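Local coordinates for pili retraction protein PilT (Thermus thermophilus, PDB 5FL3) that probably hydrolyses ATP to drive retraction of type IV pili, and holds ADP at a P-loop nucleotide site, at residues I112-F115 against E116-G119; L332-L335 against Y336-L340. All coordinates share one frame; numbering follows the deposited sequence.

Contact 1 (I112-F115 against E116-G119). With ADP (adenosine-5'-diphosphate), chain B.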
# COMPACT_ATOMS: atom_id res chain seq x y z
N ILE A 112 1.22 8.94 -10.80
CA ILE A 112 2.06 8.42 -9.74
C ILE A 112 2.86 9.52 -9.08
O ILE A 112 3.68 10.17 -9.71
CB ILE A 112 3.04 7.37 -10.27
CG1 ILE A 112 2.28 6.13 -10.71
CG2 ILE A 112 4.10 7.05 -9.20
CD1 ILE A 112 3.15 5.12 -11.43
N PRO A 113 2.63 9.71 -7.77
CA PRO A 113 3.31 10.75 -7.01
C PRO A 113 4.82 10.51 -6.99
O PRO A 113 5.25 9.36 -7.05
CB PRO A 113 2.71 10.60 -5.61
CG PRO A 113 1.42 9.85 -5.82
CD PRO A 113 1.70 8.93 -6.94
N SER A 114 5.61 11.58 -6.90
CA SER A 114 7.05 11.46 -6.73
C SER A 114 7.42 11.04 -5.31
O SER A 114 6.63 11.23 -4.38
CB SER A 114 7.72 12.77 -7.05
OG SER A 114 7.40 13.70 -6.04
N PHE A 115 8.63 10.52 -5.15
CA PHE A 115 9.14 10.16 -3.83
C PHE A 115 9.01 11.36 -2.92
O PHE A 115 8.61 11.23 -1.75
CB PHE A 115 10.60 9.73 -3.89
CG PHE A 115 10.82 8.43 -4.60
CD1 PHE A 115 9.97 7.36 -4.38
CD2 PHE A 115 11.86 8.29 -5.51
CE1 PHE A 115 10.17 6.16 -5.04
CE2 PHE A 115 12.07 7.10 -6.17
CZ PHE A 115 11.23 6.03 -5.95
N GLU A 116 9.34 12.52 -3.47
CA GLU A 116 9.37 13.74 -2.67
C GLU A 116 7.97 14.13 -2.23
O GLU A 116 7.77 14.45 -1.07
CB GLU A 116 10.03 14.89 -3.44
CG GLU A 116 11.56 14.78 -3.53
CD GLU A 116 12.02 13.88 -4.67
OE1 GLU A 116 11.23 13.63 -5.60
OE2 GLU A 116 13.18 13.43 -4.63
N ALA A 117 7.02 14.08 -3.17
CA ALA A 117 5.60 14.22 -2.83
C ALA A 117 5.16 13.29 -1.69
O ALA A 117 4.38 13.68 -0.83
CB ALA A 117 4.75 13.98 -4.05
N LEU A 118 5.67 12.06 -1.69
CA LEU A 118 5.23 11.06 -0.72
C LEU A 118 5.96 11.16 0.60
O LEU A 118 5.60 10.48 1.56
CB LEU A 118 5.42 9.64 -1.30
CG LEU A 118 4.57 9.38 -2.54
CD1 LEU A 118 4.71 7.95 -3.03
CD2 LEU A 118 3.12 9.76 -2.25
N GLY A 119 6.98 12.01 0.66
CA GLY A 119 7.83 12.08 1.83
C GLY A 119 8.69 10.84 2.03
O GLY A 119 8.97 10.46 3.17
PB ADP B . -2.62 1.37 1.80
O1B ADP B . -4.09 1.07 2.10
O2B ADP B . -1.72 1.24 3.01
O3B ADP B . -2.08 0.69 0.57
PA ADP B . -2.84 3.69 0.06
O1A ADP B . -4.12 3.12 -0.53
O2A ADP B . -1.58 3.84 -0.78
O3A ADP B . -2.55 2.95 1.47
O5' ADP B . -3.16 5.17 0.64
C5' ADP B . -4.42 5.55 1.17
C4' ADP B . -4.57 7.06 0.93
O4' ADP B . -3.43 7.75 1.45
C3' ADP B . -4.67 7.40 -0.55
O3' ADP B . -5.82 8.24 -0.70
C2' ADP B . -3.38 8.13 -0.89
O2' ADP B . -3.58 9.26 -1.75
C1' ADP B . -2.84 8.60 0.45
N9 ADP B . -1.35 8.52 0.54
C8 ADP B . -0.59 7.50 0.12
N7 ADP B . 0.74 7.72 0.34
C5 ADP B . 0.84 8.93 0.93
C6 ADP B . 1.94 9.78 1.44
N6 ADP B . 3.22 9.34 1.36
N1 ADP B . 1.62 10.99 2.00
C2 ADP B . 0.34 11.41 2.09
N3 ADP B . -0.72 10.69 1.65
C4 ADP B . -0.54 9.46 1.07
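Ser114 OG accepts the backbone N-H of Ala117 at 2.9 Å, and the N-H...O angle of 168° makes this a nearly straight capping bond, with Ser114 at the N-cap of the short helix 115-118. Chi1 at 70° puts OG between its own backbone N and carbonyl carbon, from where it meets Ala117 N. An alanine here would remove the hydroxyl and would probably leave Ala117 N without its cap, making the start of the helix less firmly defined. The backbone adds a bond from Leu118 N to Ser114 O (3.0 Å) and a weak one to Phe115 O. At the other end Gly119, with phi at 68°, closes the helix in a Schellman motif, its N donating to Glu116 O at 3.1 Å.

Apolar contact runs along one side of the turn. Pro113 CB meets Leu118 CD2 at 3.5 Å, the two side chains lying at a slant, and reaches Ala117 CB more loosely at 4.2 Å. Leu118 continues onto Thr148 and Ala152 of helix 146-160, while the Phe115 side chain also touches Ala152 of that helix and Arg122 and Met125 of helix 122-130. The carboxylate of Glu116, its chain bent at chi2, forms a salt bridge with Arg122.

The ligand is met by the main chain: ADP N6 donates to Leu118 O at 2.6 Å, while Leu118 CD2 lies 3.6 Å from ADP N6. This carbonyl accepts from the exocyclic amine, consistent with recognition of the amino group of adenine, and the capped turn, ended by Gly119, is likely to fix where that carbonyl lies.

Contact 2 (L332-L335 against Y336-L340)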
# COMPACT_ATOMS: atom_id res chain seq x y z
N LEU A 332 9.48 10.78 14.07
CA LEU A 332 8.38 11.56 14.65
C LEU A 332 8.89 12.85 15.29
O LEU A 332 8.34 13.93 15.05
CB LEU A 332 7.61 10.74 15.68
CG LEU A 332 6.61 9.72 15.14
CD1 LEU A 332 6.09 8.83 16.26
CD2 LEU A 332 5.45 10.39 14.39
N VAL A 333 9.92 12.71 16.11
CA VAL A 333 10.70 13.84 16.60
C VAL A 333 10.99 14.83 15.47
O VAL A 333 10.67 16.02 15.56
CB VAL A 333 12.03 13.37 17.24
CG1 VAL A 333 13.06 14.47 17.19
CG2 VAL A 333 11.80 12.88 18.66
N GLU A 334 11.56 14.31 14.39
CA GLU A 334 11.93 15.11 13.23
C GLU A 334 10.70 15.79 12.59
O GLU A 334 10.78 16.91 12.12
CB GLU A 334 12.66 14.24 12.20
CG GLU A 334 13.17 14.98 10.98
CD GLU A 334 14.00 14.10 10.06
OE1 GLU A 334 14.31 12.94 10.43
OE2 GLU A 334 14.34 14.57 8.95
N LEU A 335 9.57 15.09 12.59
CA LEU A 335 8.34 15.66 12.03
C LEU A 335 7.74 16.70 12.96
O LEU A 335 7.28 17.75 12.51
CB LEU A 335 7.31 14.55 11.72
CG LEU A 335 7.62 13.70 10.48
CD1 LEU A 335 6.87 12.38 10.50
CD2 LEU A 335 7.32 14.48 9.19
N TYR A 336 7.76 16.41 14.26
CA TYR A 336 7.26 17.34 15.27
C TYR A 336 8.08 18.63 15.31
O TYR A 336 7.50 19.72 15.14
CB TYR A 336 7.25 16.72 16.66
CG TYR A 336 6.79 17.71 17.69
CD1 TYR A 336 5.50 18.23 17.65
CD2 TYR A 336 7.65 18.18 18.68
CE1 TYR A 336 5.07 19.16 18.57
CE2 TYR A 336 7.23 19.10 19.62
CZ TYR A 336 5.93 19.60 19.56
OH TYR A 336 5.48 20.53 20.48
N THR A 337 9.39 18.53 15.50
CA THR A 337 10.22 19.74 15.58
C THR A 337 10.09 20.58 14.33
O THR A 337 10.18 21.82 14.41
CB THR A 337 11.72 19.45 15.76
OG1 THR A 337 12.28 19.04 14.51
CG2 THR A 337 11.97 18.42 16.85
N GLU A 338 9.87 19.94 13.18
CA GLU A 338 9.71 20.67 11.92
C GLU A 338 8.31 21.19 11.72
O GLU A 338 8.02 21.82 10.71
CB GLU A 338 10.06 19.78 10.74
CG GLU A 338 11.53 19.64 10.54
CD GLU A 338 11.84 18.91 9.26
OE1 GLU A 338 11.65 17.68 9.24
OE2 GLU A 338 12.25 19.59 8.29
N GLY A 339 7.44 20.91 12.68
CA GLY A 339 6.11 21.48 12.66
C GLY A 339 5.20 20.89 11.60
O GLY A 339 4.32 21.58 11.09
N LEU A 340 5.40 19.61 11.29
CA LEU A 340 4.55 18.92 10.32
C LEU A 340 3.45 18.11 11.02
O LEU A 340 2.42 17.79 10.42
CB LEU A 340 5.40 18.02 9.42
CG LEU A 340 6.26 18.77 8.40
CD1 LEU A 340 7.29 17.84 7.74
CD2 LEU A 340 5.38 19.43 7.34
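Leu335 lays its CD2 methyl against Leu340, 3.7 Å from Leu340 CD1, the two side chains meeting at an angle across the end of helix 328-337. In the main chain, Leu340 N donates to Leu335 O at 2.9 Å (164°), and Gly339 N donates to Tyr336 O at 2.7 Å. This is the pair of reversed bonds of a Schellman motif, with Gly339 at positive phi (73°) and the customary apolar pair, Leu335 with Leu340, bracketing it.

The preceding turn is regular helix. Tyr336 N bonds to Leu332 O, and Thr337 N to Val333 O at 2.8 Å; the next bond, Glu338 N to Glu334 O, is weak at 3.3 Å, evidence that the helical pattern is ending. Thr337 has CG2 anti to its carbonyl carbon, which directs this methyl back along the helix to 4.1 Å from Val333 CG1. Both residues also touch helix 353-361.

Next to the leucine pair, Glu334 and Glu338 run alongside each other, pointing the same way, their carboxylate planes 30° apart and Glu334 OE2 4.1 Å from Glu338 OE1. Both residues are exposed, so water probably screens what would otherwise be a mutual repulsion. The chemistry is thus mixed: exposed like charges beside a leucine pair, continued by Leu335 onto Val288 and Ile341, that ties the helix end to the chain leaving it.

Contact 1 and contact 2 are separate in space and sequence: their centres lie 19 Å apart and their nearest atoms about 7 Å, without touching. Both finish a helix with a Schellman glycine, but they stand differently toward the nucleotide. Segment 112-119 meets ADP directly, where Leu118 O accepts from the adenine amine, whereas the amides of Gly143, Ser144 and Gly145 and Lys146 NZ donate to the ligand. Contact 2 is set back, the Leu335 side chain about 10 Å from ADP. It borders strand 287-295, which carries the pocket residues Arg287 and Leu289: Leu332 packs on Ala290, and the Leu340 side chain is about 10 Å from that of Arg287.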